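Local coordinates for extracellular solute-binding protein, family 1 (Bifidobacterium longum subsp. infantis, PDB 6FTH) that probably binds human milk oligosaccharides outside the cell and hands them to an ABC transporter for import, at residues Gly150-His154 and Gly225-Gly229; Leu216-Gly221 and Val316-Val322; Asp325-Gly331 and Gln438-Phe442; Tyr448-Asn454 and Tyr514-Thr518. All blocks are in the same frame, centred on the assembly; numbering follows the deposited sequence.

Contact 1: residues Gly150-His154 and Gly225-Gly229; sequences GTGQH and GFNKG
Asn227 reaches from a type I beta turn, Gly225 to Lys228, to an ST turn in 150-154, where Thr151 OG1 accepts a hydrogen bond from the backbone N of Gln153; the two loops meet near the middle of this two-domain periplasmic-binding-protein fold. The tight part centres on one oxygen. Asn227 OD1 takes the side-chain amide of Gln153, with NE2 to OD1 2.9 Å and an N-H...O angle of 164°, and Gly152 N at 3.3 Å. The backbone N-H arrives in the carbonyl plane on a lone pair, whereas NE2 approaches more nearly in line with the C=O bond, tilted from that plane. The Gln153 and Asn227 amides are turned 74° apart, so they meet by one N-H rather than stacking. Gln153 arrives because its chain bends at chi2 (-57°), and its OE1 is held by Tyr211 N. Asp330 binds Thr151 OG1 and Phe226 N, tying both loops to a third. Either side of Asn227 in sequence the fit slackens: the Phe226 side chain touches Gln153 through CB, while Lys228 and the exposed Gly229 make no contact with 150-154. A CB on Gly152 would point at the asparagine, and without one Gly152 CA lies 4.1 Å from Asn227 ND2.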
loop_
_atom_site.group_PDB
_atom_site.type_symbol
_atom_site.label_atom_id
_atom_site.label_comp_id
_atom_site.label_asym_id
_atom_site.label_seq_id
_atom_site.Cartn_x
_atom_site.Cartn_y
_atom_site.Cartn_z
ATOM N N GLY A 150 2.493 -6.333 8.248
ATOM C CA GLY A 150 2.558 -7.247 7.118
ATOM C C GLY A 150 2.142 -6.587 5.823
ATOM O O GLY A 150 1.847 -5.394 5.770
ATOM N N THR A 151 2.120 -7.390 4.756
ATOM C CA THR A 151 1.777 -6.874 3.443
ATOM C C THR A 151 0.272 -6.620 3.292
ATOM O O THR A 151 -0.570 -7.206 3.980
ATOM C CB THR A 151 2.316 -7.752 2.314
ATOM O OG1 THR A 151 1.932 -7.155 1.074
ATOM C CG2 THR A 151 1.798 -9.171 2.404
ATOM N N GLY A 152 -0.054 -5.735 2.366
ATOM C CA GLY A 152 -1.427 -5.543 1.942
ATOM C C GLY A 152 -1.904 -6.502 0.880
ATOM O O GLY A 152 -3.090 -6.494 0.513
ATOM N N GLN A 153 -1.004 -7.346 0.369
ATOM C CA GLN A 153 -1.263 -8.197 -0.777
ATOM C C GLN A 153 -1.509 -9.634 -0.316
ATOM O O GLN A 153 -0.735 -10.167 0.486
ATOM C CB GLN A 153 -0.034 -8.185 -1.687
ATOM C CG GLN A 153 0.525 -6.819 -1.960
ATOM C CD GLN A 153 -0.489 -5.886 -2.562
ATOM O OE1 GLN A 153 -1.289 -6.282 -3.410
ATOM N NE2 GLN A 153 -0.445 -4.630 -2.144
ATOM N N HIS A 154 -2.579 -10.264 -0.826
ATOM C CA HIS A 154 -2.921 -11.635 -0.463
ATOM C C HIS A 154 -3.585 -12.343 -1.631
ATOM O O HIS A 154 -4.151 -11.707 -2.519
ATOM C CB HIS A 154 -3.878 -11.697 0.744
ATOM C CG HIS A 154 -3.463 -10.774 1.815
ATOM N ND1 HIS A 154 -3.774 -9.434 1.790
ATOM C CD2 HIS A 154 -2.637 -10.950 2.875
ATOM C CE1 HIS A 154 -3.195 -8.831 2.810
ATOM N NE2 HIS A 154 -2.490 -9.724 3.474
ATOM N N GLY A 225 6.879 -5.979 -4.043
ATOM C CA GLY A 225 6.621 -5.002 -2.993
ATOM C C GLY A 225 5.600 -3.986 -3.454
ATOM O O GLY A 225 5.883 -2.790 -3.591
ATOM N N PHE A 226 4.393 -4.467 -3.679
ATOM C CA PHE A 226 3.408 -3.684 -4.407
ATOM C C PHE A 226 2.623 -2.682 -3.554
ATOM O O PHE A 226 1.779 -1.965 -4.108
ATOM C CB PHE A 226 2.473 -4.591 -5.226
ATOM C CG PHE A 226 3.135 -5.288 -6.411
ATOM C CD1 PHE A 226 4.329 -4.854 -6.966
ATOM C CD2 PHE A 226 2.533 -6.401 -6.978
ATOM C CE1 PHE A 226 4.891 -5.513 -8.056
ATOM C CE2 PHE A 226 3.097 -7.069 -8.037
ATOM C CZ PHE A 226 4.282 -6.610 -8.593
ATOM N N ASN A 227 2.864 -2.573 -2.243
ATOM C CA ASN A 227 2.215 -1.491 -1.497
ATOM C C ASN A 227 2.754 -0.135 -1.948
ATOM O O ASN A 227 1.999 0.845 -2.024
ATOM C CB ASN A 227 2.426 -1.619 0.009
ATOM C CG ASN A 227 1.542 -2.669 0.697
ATOM O OD1 ASN A 227 1.051 -3.620 0.091
ATOM N ND2 ASN A 227 1.387 -2.497 2.014
ATOM N N LYS A 228 4.056 -0.045 -2.222
ATOM C CA LYS A 228 4.751 1.225 -2.450
ATOM C C LYS A 228 6.218 0.951 -2.767
ATOM O O LYS A 228 6.766 -0.100 -2.420
ATOM C CB LYS A 228 4.659 2.161 -1.238
ATOM C CG LYS A 228 5.117 1.561 0.091
ATOM C CD LYS A 228 4.925 2.551 1.251
ATOM C CE LYS A 228 5.417 2.008 2.596
ATOM N NZ LYS A 228 4.547 0.941 3.173
ATOM N N GLY A 229 6.844 1.913 -3.428
ATOM C CA GLY A 229 8.283 1.896 -3.638
ATOM C C GLY A 229 8.699 1.555 -5.055
ATOM O O GLY A 229 7.982 1.818 -6.025
#

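Contact 2: residues Leu216-Gly221 and Val316-Val322; sequences LLNSTG and VPSAPGV
With its OG anti to the carbonyl carbon (chi1 -62°), Ser219 aims its hydroxyl at Pro317 O, and Val316, whose chi1 of 73° puts CG1 between the backbone N and the carbonyl carbon and leaves CG2 anti to the N, sets CG2 against the same hydroxyl. The contact joins the loop segment 216-221, helically coiled at 217-219, to segment 316-322, which lies after strand 311-313 and closes with a type II beta turn from Ala319 to Val322; the nearest CA atoms are those of Ser219 and Ser318. Ser219 binds this loop twice. Its OG donates to Pro317 O at 2.6 Å, nearly along the C=O axis, and its carbonyl O accepts Ala319 N at 3.0 Å, almost straight at 170° although the donor stands well above the carbonyl plane. Trp173 NE1, at the start of helix 173-185, adds a second bond to the hydroxyl. An alanine at Ser219 would lose both hydroxyl bonds, which would probably leave Pro317 O without this donor and the Trp173 indole N-H without its mate. Apolar groups flank the polar pair. Val316 CG2 packs on Leu216 CD2 at 3.7 Å, and Leu216 itself rests on Tyr257 and Tyr258 of helix 249-263. On the other flank Thr220 CG2 meets Ala319 CB, and both side chains touch Trp173. The Thr220 hydroxyl turns back instead to Leu217 O, on a lone pair in the carbonyl plane. At the far end Val322 lays its two methyls against successive carbonyls, CG1 on Ser219 O at 3.6 Å and CG2 on Thr220 O at 3.7 Å.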
loop_
_atom_site.group_PDB
_atom_site.type_symbol
_atom_site.label_atom_id
_atom_site.label_comp_id
_atom_site.label_asym_id
_atom_site.label_seq_id
_atom_site.Cartn_x
_atom_site.Cartn_y
_atom_site.Cartn_z
ATOM N N LEU A 216 1.928 -13.091 -8.963
ATOM C CA LEU A 216 2.465 -14.418 -9.280
ATOM C C LEU A 216 3.977 -14.409 -9.509
ATOM O O LEU A 216 4.584 -15.484 -9.560
ATOM C CB LEU A 216 1.738 -15.062 -10.474
ATOM C CG LEU A 216 0.337 -15.594 -10.169
ATOM C CD1 LEU A 216 -0.135 -16.412 -11.363
ATOM C CD2 LEU A 216 0.279 -16.441 -8.921
ATOM N N LEU A 217 4.606 -13.234 -9.621
ATOM C CA LEU A 217 6.070 -13.219 -9.647
ATOM C C LEU A 217 6.650 -13.854 -8.395
ATOM O O LEU A 217 7.729 -14.455 -8.442
ATOM C CB LEU A 217 6.598 -11.790 -9.769
ATOM C CG LEU A 217 6.504 -11.169 -11.160
ATOM C CD1 LEU A 217 6.625 -9.651 -11.122
ATOM C CD2 LEU A 217 7.589 -11.774 -12.058
ATOM N N ASN A 218 5.935 -13.778 -7.270
ATOM C CA ASN A 218 6.434 -14.400 -6.044
ATOM C C ASN A 218 6.565 -15.918 -6.196
ATOM O O ASN A 218 7.445 -16.535 -5.566
ATOM C CB ASN A 218 5.499 -14.039 -4.885
ATOM C CG ASN A 218 5.593 -12.566 -4.508
ATOM O OD1 ASN A 218 6.615 -12.086 -3.974
ATOM N ND2 ASN A 218 4.527 -11.822 -4.788
ATOM N N SER A 219 5.715 -16.521 -7.032
ATOM C CA SER A 219 5.799 -17.948 -7.347
ATOM C C SER A 219 7.143 -18.311 -7.929
ATOM O O SER A 219 7.560 -19.471 -7.821
ATOM C CB SER A 219 4.767 -18.342 -8.409
ATOM O OG SER A 219 3.459 -18.118 -7.951
ATOM N N THR A 220 7.784 -17.367 -8.607
ATOM C CA THR A 220 9.027 -17.622 -9.330
ATOM C C THR A 220 10.259 -17.340 -8.500
ATOM O O THR A 220 11.379 -17.581 -8.987
ATOM C CB THR A 220 9.101 -16.784 -10.620
ATOM O OG1 THR A 220 9.391 -15.408 -10.328
ATOM C CG2 THR A 220 7.817 -16.868 -11.418
ATOM N N GLY A 221 10.096 -16.848 -7.283
ATOM C CA GLY A 221 11.211 -16.521 -6.430
ATOM C C GLY A 221 11.642 -15.073 -6.466
ATOM O O GLY A 221 12.693 -14.749 -5.899
ATOM N N VAL A 316 1.300 -18.621 -1.948
ATOM C CA VAL A 316 1.205 -18.642 -3.412
ATOM C C VAL A 316 1.732 -19.974 -3.937
ATOM O O VAL A 316 2.746 -20.474 -3.434
ATOM C CB VAL A 316 1.963 -17.462 -4.028
ATOM C CG1 VAL A 316 3.505 -17.636 -3.952
ATOM C CG2 VAL A 316 1.510 -17.221 -5.487
ATOM N N PRO A 317 1.087 -20.595 -4.921
ATOM C CA PRO A 317 1.658 -21.807 -5.523
ATOM C C PRO A 317 2.994 -21.537 -6.206
ATOM O O PRO A 317 3.210 -20.472 -6.799
ATOM C CB PRO A 317 0.584 -22.236 -6.533
ATOM C CG PRO A 317 -0.704 -21.706 -5.928
ATOM C CD PRO A 317 -0.288 -20.335 -5.402
ATOM N N SER A 318 3.895 -22.536 -6.134
ATOM C CA SER A 318 5.228 -22.434 -6.715
ATOM C C SER A 318 5.183 -22.609 -8.229
ATOM O O SER A 318 4.470 -23.468 -8.749
ATOM C CB SER A 318 6.143 -23.514 -6.130
ATOM O OG SER A 318 6.241 -23.451 -4.724
ATOM N N ALA A 319 5.989 -21.823 -8.929
ATOM C CA ALA A 319 6.161 -21.991 -10.359
ATOM C C ALA A 319 7.061 -23.198 -10.624
ATOM O O ALA A 319 7.861 -23.589 -9.772
ATOM C CB ALA A 319 6.821 -20.748 -10.927
ATOM N N PRO A 320 6.976 -23.784 -11.811
ATOM C CA PRO A 320 7.871 -24.897 -12.154
ATOM C C PRO A 320 9.337 -24.529 -11.950
ATOM O O PRO A 320 9.791 -23.451 -12.344
ATOM C CB PRO A 320 7.563 -25.146 -13.638
ATOM C CG PRO A 320 6.256 -24.514 -13.896
ATOM C CD PRO A 320 6.083 -23.404 -12.914
ATOM N N GLY A 321 10.079 -25.425 -11.309
ATOM C CA GLY A 321 11.486 -25.232 -11.069
ATOM C C GLY A 321 11.820 -24.576 -9.749
ATOM O O GLY A 321 12.985 -24.557 -9.372
ATOM N N VAL A 322 10.826 -24.053 -9.037
ATOM C CA VAL A 322 11.031 -23.264 -7.831
ATOM C C VAL A 322 10.583 -24.095 -6.633
ATOM O O VAL A 322 9.406 -24.461 -6.528
ATOM C CB VAL A 322 10.264 -21.932 -7.918
ATOM C CG1 VAL A 322 10.557 -21.069 -6.700
ATOM C CG2 VAL A 322 10.628 -21.196 -9.217
#

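Contact 3: residues Asp325-Gly331 and Gln438-Phe442; sequences DKTVWDG and QRSHF
Val328 and Gln438 bring their backbones within 4.7 Å (CA to CA), where 325-331, extended from Thr327 to Asp330, passes the end of helix 436-439 and the type I turn, Arg439 to Phe442, that follows it. His441 ND1 donates to Thr327 O at 2.8 Å, nearly in the ring plane. One face of this imidazole lies under Asp325 CA, a CH-pi contact 4.0 Å from the centroid, and Gln438 CA lies against the opposite face, toward the rim; Glu437 takes NE2. A leucine in place of His441 would remove both ring nitrogens, which would probably leave Thr327 O and the Glu437 carboxylate without these partners. The loop belongs to the long connection between strands 311-313 and 336-337 of the binding-protein fold. Gln438 packs extended along Thr327, NE2 3.5 Å from CG2, while the same NE2 bonds Val316 O. Arg439, bent at chi3 (50°), makes the second hydrogen bond across the contact, with NH1 on a lone pair of Asp330 O at 2.9 Å, and also binds Ser332 O. Phe442 slips its ring past Trp329 O, and Phe442 CZ approaches Gly331 CA to 3.6 Å.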
loop_
_atom_site.group_PDB
_atom_site.type_symbol
_atom_site.label_atom_id
_atom_site.label_comp_id
_atom_site.label_asym_id
_atom_site.label_seq_id
_atom_site.Cartn_x
_atom_site.Cartn_y
_atom_site.Cartn_z
ATOM N N ASP A 325 10.899 -23.786 -0.590
ATOM C CA ASP A 325 11.747 -22.914 0.209
ATOM C C ASP A 325 12.211 -21.684 -0.560
ATOM O O ASP A 325 12.576 -20.684 0.065
ATOM C CB ASP A 325 12.962 -23.695 0.713
ATOM C CG ASP A 325 12.652 -24.562 1.930
ATOM O OD1 ASP A 325 11.512 -24.531 2.429
ATOM O OD2 ASP A 325 13.567 -25.279 2.394
ATOM N N LYS A 326 12.204 -21.725 -1.889
ATOM C CA LYS A 326 12.607 -20.599 -2.713
ATOM C C LYS A 326 11.415 -19.765 -3.162
ATOM O O LYS A 326 11.609 -18.706 -3.763
ATOM C CB LYS A 326 13.419 -21.063 -3.944
ATOM C CG LYS A 326 14.794 -21.646 -3.646
ATOM C CD LYS A 326 15.502 -22.158 -4.944
ATOM C CE LYS A 326 15.120 -23.624 -5.352
ATOM N NZ LYS A 326 14.390 -23.895 -6.698
ATOM N N THR A 327 10.195 -20.221 -2.884
ATOM C CA THR A 327 8.990 -19.474 -3.215
ATOM C C THR A 327 8.769 -18.429 -2.133
ATOM O O THR A 327 8.896 -18.716 -0.940
ATOM C CB THR A 327 7.805 -20.442 -3.261
ATOM O OG1 THR A 327 8.076 -21.526 -4.163
ATOM C CG2 THR A 327 6.544 -19.740 -3.769
ATOM N N VAL A 328 8.437 -17.214 -2.546
ATOM C CA VAL A 328 8.368 -16.076 -1.633
ATOM C C VAL A 328 6.953 -15.522 -1.656
ATOM O O VAL A 328 6.084 -16.057 -2.339
ATOM C CB VAL A 328 9.420 -15.002 -1.970
ATOM C CG1 VAL A 328 10.821 -15.613 -1.796
ATOM C CG2 VAL A 328 9.230 -14.420 -3.408
ATOM N N TRP A 329 6.712 -14.458 -0.888
ATOM C CA TRP A 329 5.488 -13.686 -0.999
ATOM C C TRP A 329 5.869 -12.214 -0.851
ATOM O O TRP A 329 6.965 -11.881 -0.400
ATOM C CB TRP A 329 4.386 -14.150 -0.018
ATOM C CG TRP A 329 3.111 -13.416 -0.235
ATOM C CD1 TRP A 329 2.509 -12.531 0.624
ATOM C CD2 TRP A 329 2.298 -13.454 -1.411
ATOM N NE1 TRP A 329 1.384 -12.015 0.051
ATOM C CE2 TRP A 329 1.224 -12.568 -1.197
ATOM C CE3 TRP A 329 2.390 -14.128 -2.631
ATOM C CZ2 TRP A 329 0.253 -12.347 -2.153
ATOM C CZ3 TRP A 329 1.414 -13.901 -3.584
ATOM C CH2 TRP A 329 0.373 -13.025 -3.339
ATOM N N ASP A 330 4.956 -11.343 -1.276
ATOM C CA ASP A 330 5.176 -9.899 -1.278
ATOM C C ASP A 330 5.715 -9.428 0.065
ATOM O O ASP A 330 5.194 -9.787 1.119
ATOM C CB ASP A 330 3.828 -9.222 -1.597
ATOM C CG ASP A 330 3.929 -7.729 -1.742
ATOM O OD1 ASP A 330 3.930 -7.026 -0.696
ATOM O OD2 ASP A 330 3.989 -7.271 -2.922
ATOM N N GLY A 331 6.730 -8.570 0.006
ATOM C CA GLY A 331 7.433 -8.145 1.192
ATOM C C GLY A 331 7.032 -6.794 1.733
ATOM O O GLY A 331 7.759 -6.234 2.564
ATOM N N GLN A 438 6.264 -18.086 3.794
ATOM C CA GLN A 438 6.878 -17.679 2.528
ATOM C C GLN A 438 7.673 -16.388 2.680
ATOM O O GLN A 438 8.735 -16.232 2.073
ATOM C CB GLN A 438 5.837 -17.553 1.418
ATOM C CG GLN A 438 5.467 -18.889 0.843
ATOM C CD GLN A 438 4.412 -18.824 -0.232
ATOM O OE1 GLN A 438 3.631 -17.862 -0.313
ATOM N NE2 GLN A 438 4.380 -19.849 -1.074
ATOM N N ARG A 439 7.204 -15.458 3.509
ATOM C CA ARG A 439 7.977 -14.235 3.727
ATOM C C ARG A 439 9.295 -14.507 4.431
ATOM O O ARG A 439 10.258 -13.751 4.240
ATOM C CB ARG A 439 7.144 -13.184 4.472
ATOM C CG ARG A 439 6.122 -12.503 3.555
ATOM C CD ARG A 439 5.131 -11.628 4.234
ATOM N NE ARG A 439 5.677 -10.642 5.167
ATOM C CZ ARG A 439 5.715 -9.312 4.978
ATOM N NH1 ARG A 439 5.335 -8.768 3.856
ATOM N NH2 ARG A 439 6.113 -8.507 5.945
ATOM N N SER A 440 9.399 -15.616 5.159
ATOM C CA SER A 440 10.649 -15.943 5.827
ATOM C C SER A 440 11.686 -16.514 4.884
ATOM O O SER A 440 12.825 -16.720 5.311
ATOM C CB SER A 440 10.412 -16.918 6.991
ATOM O OG SER A 440 10.216 -18.254 6.557
ATOM N N HIS A 441 11.349 -16.730 3.614
ATOM C CA HIS A 441 12.261 -17.295 2.628
ATOM C C HIS A 441 13.106 -16.243 1.923
ATOM O O HIS A 441 13.793 -16.580 0.950
ATOM C CB HIS A 441 11.454 -18.061 1.589
ATOM C CG HIS A 441 10.674 -19.204 2.162
ATOM N ND1 HIS A 441 9.739 -19.897 1.429
ATOM C CD2 HIS A 441 10.720 -19.802 3.380
ATOM C CE1 HIS A 441 9.212 -20.847 2.177
ATOM N NE2 HIS A 441 9.794 -20.819 3.362
ATOM N N PHE A 442 13.018 -14.981 2.327
ATOM C CA PHE A 442 13.846 -13.935 1.737
ATOM C C PHE A 442 14.373 -12.994 2.813
ATOM O O PHE A 442 13.769 -12.832 3.886
ATOM C CB PHE A 442 13.116 -13.145 0.635
ATOM C CG PHE A 442 12.060 -12.203 1.138
ATOM C CD1 PHE A 442 12.385 -10.915 1.504
ATOM C CD2 PHE A 442 10.736 -12.589 1.211
ATOM C CE1 PHE A 442 11.420 -10.022 1.947
ATOM C CE2 PHE A 442 9.775 -11.715 1.629
ATOM C CZ PHE A 442 10.101 -10.434 2.014
HETATM O O HOH W 1 14.502 -18.102 -0.992
#

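Contact 4: residues Tyr448-Asn454 and Tyr514-Thr518; sequences YIPDYVN and YDIYT
Tyr517 lies with one ring face over the backbone of Tyr452 and Val453, while Tyr514, one turn earlier on the C-terminal helix 503-518, presents its ring edge to Pro450. The two tyrosines thus grip the loop that contains the type I turn Pro450 to Val453 and leads into helix 457-484. Val453 CA sits over the Tyr517 face, a CH-pi contact 3.9 Å from the centroid and 14° off the ring normal. Tyr452 O approaches the same face near the rim, 3.1 Å from Tyr517 CE2. The Tyr452 side chain runs past Tyr517 in the opposite direction, and Tyr517 CD2 meets the edge of the Tyr452 ring, 3.8 Å from CD1, so these rings do not stack. Val453 spans the two residues: CG1, anti to its backbone N (chi1 178°), packs on Tyr514 N at 3.6 Å, and CG2 faces Tyr517 CB. The edge of the Tyr514 ring meets Pro450 CD through CE1 at 3.8 Å, the two side chains crossing at about a right angle, and Tyr448 O also lies near that ring's plane. The Tyr514 hydroxyl hydrogen-bonds Val445 O. Polar links across the contact are slight, with a weak bond from Tyr517 OH to Asn454 O. A water joins Tyr452 and Tyr517, lying 2.6 Å from Tyr452 OH and donating to Tyr517 O at 3.2 Å.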
loop_
_atom_site.group_PDB
_atom_site.type_symbol
_atom_site.label_atom_id
_atom_site.label_comp_id
_atom_site.label_asym_id
_atom_site.label_seq_id
_atom_site.Cartn_x
_atom_site.Cartn_y
_atom_site.Cartn_z
ATOM N N TYR A 448 15.043 -7.448 -1.223
ATOM C CA TYR A 448 13.918 -6.520 -1.272
ATOM C C TYR A 448 14.514 -5.127 -1.225
ATOM O O TYR A 448 15.350 -4.851 -0.357
ATOM C CB TYR A 448 13.015 -6.744 -0.039
ATOM C CG TYR A 448 11.771 -5.883 0.030
ATOM C CD1 TYR A 448 10.609 -6.293 -0.574
ATOM C CD2 TYR A 448 11.761 -4.679 0.734
ATOM C CE1 TYR A 448 9.461 -5.513 -0.509
ATOM C CE2 TYR A 448 10.613 -3.915 0.823
ATOM C CZ TYR A 448 9.487 -4.347 0.185
ATOM O OH TYR A 448 8.351 -3.560 0.244
ATOM N N ILE A 449 14.119 -4.254 -2.148
ATOM C CA ILE A 449 14.549 -2.860 -2.107
ATOM C C ILE A 449 13.780 -2.161 -0.994
ATOM O O ILE A 449 12.559 -2.004 -1.117
ATOM C CB ILE A 449 14.306 -2.174 -3.455
ATOM C CG1 ILE A 449 15.064 -2.907 -4.574
ATOM C CG2 ILE A 449 14.690 -0.709 -3.355
ATOM C CD1 ILE A 449 14.575 -2.506 -5.953
ATOM N N PRO A 450 14.419 -1.773 0.110
ATOM C CA PRO A 450 13.645 -1.227 1.235
ATOM C C PRO A 450 12.855 0.017 0.869
ATOM O O PRO A 450 13.234 0.817 -0.006
ATOM C CB PRO A 450 14.711 -0.938 2.305
ATOM C CG PRO A 450 15.783 -1.936 2.017
ATOM C CD PRO A 450 15.827 -1.986 0.493
ATOM N N ASP A 451 11.725 0.167 1.565
ATOM C CA ASP A 451 10.796 1.233 1.265
ATOM C C ASP A 451 11.431 2.612 1.421
ATOM O O ASP A 451 10.947 3.570 0.809
ATOM C CB ASP A 451 9.601 1.106 2.210
ATOM C CG ASP A 451 8.871 -0.214 2.076
ATOM O OD1 ASP A 451 9.042 -0.888 1.037
ATOM O OD2 ASP A 451 8.103 -0.573 3.019
ATOM N N TYR A 452 12.487 2.734 2.216
ATOM C CA TYR A 452 13.128 4.015 2.492
ATOM C C TYR A 452 14.190 4.414 1.462
ATOM O O TYR A 452 14.795 5.481 1.606
ATOM C CB TYR A 452 13.730 4.009 3.899
ATOM C CG TYR A 452 14.558 2.799 4.278
ATOM C CD1 TYR A 452 15.871 2.678 3.845
ATOM C CD2 TYR A 452 14.047 1.805 5.096
ATOM C CE1 TYR A 452 16.635 1.612 4.193
ATOM C CE2 TYR A 452 14.819 0.709 5.444
ATOM C CZ TYR A 452 16.114 0.622 4.996
ATOM O OH TYR A 452 16.916 -0.467 5.314
ATOM N N VAL A 453 14.445 3.599 0.442
ATOM C CA VAL A 453 15.448 3.946 -0.566
ATOM C C VAL A 453 14.865 5.055 -1.432
ATOM O O VAL A 453 13.963 4.803 -2.230
ATOM C CB VAL A 453 15.832 2.727 -1.415
ATOM C CG1 VAL A 453 16.855 3.115 -2.495
ATOM C CG2 VAL A 453 16.415 1.636 -0.540
ATOM N N ASN A 454 15.375 6.274 -1.258
ATOM C CA ASN A 454 14.807 7.492 -1.846
ATOM C C ASN A 454 15.833 8.119 -2.795
ATOM O O ASN A 454 16.775 8.769 -2.317
ATOM C CB ASN A 454 14.499 8.494 -0.718
ATOM C CG ASN A 454 13.563 7.938 0.382
ATOM O OD1 ASN A 454 13.820 8.091 1.600
ATOM N ND2 ASN A 454 12.467 7.337 -0.039
ATOM N N TYR A 514 20.040 2.033 -3.643
ATOM C CA TYR A 514 19.966 0.872 -2.767
ATOM C C TYR A 514 21.276 0.683 -2.007
ATOM O O TYR A 514 21.282 0.448 -0.791
ATOM C CB TYR A 514 19.631 -0.340 -3.618
ATOM C CG TYR A 514 19.707 -1.653 -2.915
ATOM C CD1 TYR A 514 18.617 -2.165 -2.201
ATOM C CD2 TYR A 514 20.853 -2.411 -2.992
ATOM C CE1 TYR A 514 18.689 -3.402 -1.560
ATOM C CE2 TYR A 514 20.932 -3.642 -2.373
ATOM C CZ TYR A 514 19.845 -4.143 -1.655
ATOM O OH TYR A 514 19.959 -5.382 -1.033
ATOM N N ASP A 515 22.399 0.786 -2.706
ATOM C CA ASP A 515 23.705 0.632 -2.060
ATOM C C ASP A 515 23.945 1.736 -1.029
ATOM O O ASP A 515 24.387 1.465 0.091
ATOM C CB ASP A 515 24.812 0.629 -3.117
ATOM C CG ASP A 515 24.831 -0.623 -3.955
ATOM O OD1 ASP A 515 24.172 -1.618 -3.589
ATOM O OD2 ASP A 515 25.516 -0.618 -4.992
ATOM N N ILE A 516 23.662 2.988 -1.393
ATOM C CA ILE A 516 23.861 4.113 -0.469
ATOM C C ILE A 516 23.101 3.874 0.832
ATOM O O ILE A 516 23.634 4.082 1.932
ATOM C CB ILE A 516 23.438 5.433 -1.139
ATOM C CG1 ILE A 516 24.476 5.848 -2.195
ATOM C CG2 ILE A 516 23.234 6.539 -0.105
ATOM C CD1 ILE A 516 24.027 7.004 -3.088
ATOM N N TYR A 517 21.842 3.426 0.723
ATOM C CA TYR A 517 20.980 3.291 1.901
ATOM C C TYR A 517 21.238 2.009 2.692
ATOM O O TYR A 517 20.980 1.974 3.899
ATOM C CB TYR A 517 19.511 3.321 1.479
ATOM C CG TYR A 517 18.894 4.685 1.368
ATOM C CD1 TYR A 517 18.908 5.397 0.173
ATOM C CD2 TYR A 517 18.234 5.250 2.460
ATOM C CE1 TYR A 517 18.303 6.645 0.083
ATOM C CE2 TYR A 517 17.639 6.490 2.375
ATOM C CZ TYR A 517 17.664 7.181 1.189
ATOM O OH TYR A 517 17.039 8.413 1.140
ATOM N N THR A 518 21.742 0.949 2.072
ATOM C CA THR A 518 21.766 -0.352 2.729
ATOM C C THR A 518 23.150 -0.920 2.972
ATOM O O THR A 518 23.272 -1.862 3.767
ATOM C CB THR A 518 20.927 -1.388 1.953
ATOM O OG1 THR A 518 20.717 -2.525 2.787
ATOM C CG2 THR A 518 21.640 -1.842 0.764
HETATM O O HOH W 2 19.488 -0.243 5.673
#

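Overall arrangement
The centre of contact 1 lies about 5 Å from that of the chain, nearest of the four, and the contact rests on amide and backbone polar groups. Contacts 1 and 2 both draw on the loop between strands 197-199 and 235-238. Contacts 2 and 3, their centres about 10 Å apart, share the long loop between strands 311-313 and 336-337, joined by Ser318 OG to Thr327 OG1; contact 2 is buried, whereas contact 3 is partly open to solvent at Asp325. Trp329 of contact 3 reaches Gln153 of contact 1. Contact 4, mostly buried but aromatic and poor in hydrogen bonds, secures the C-terminal helix; it meets contact 3 through Tyr448 and contact 1 through Tyr448 and Asp451, without touching contact 2.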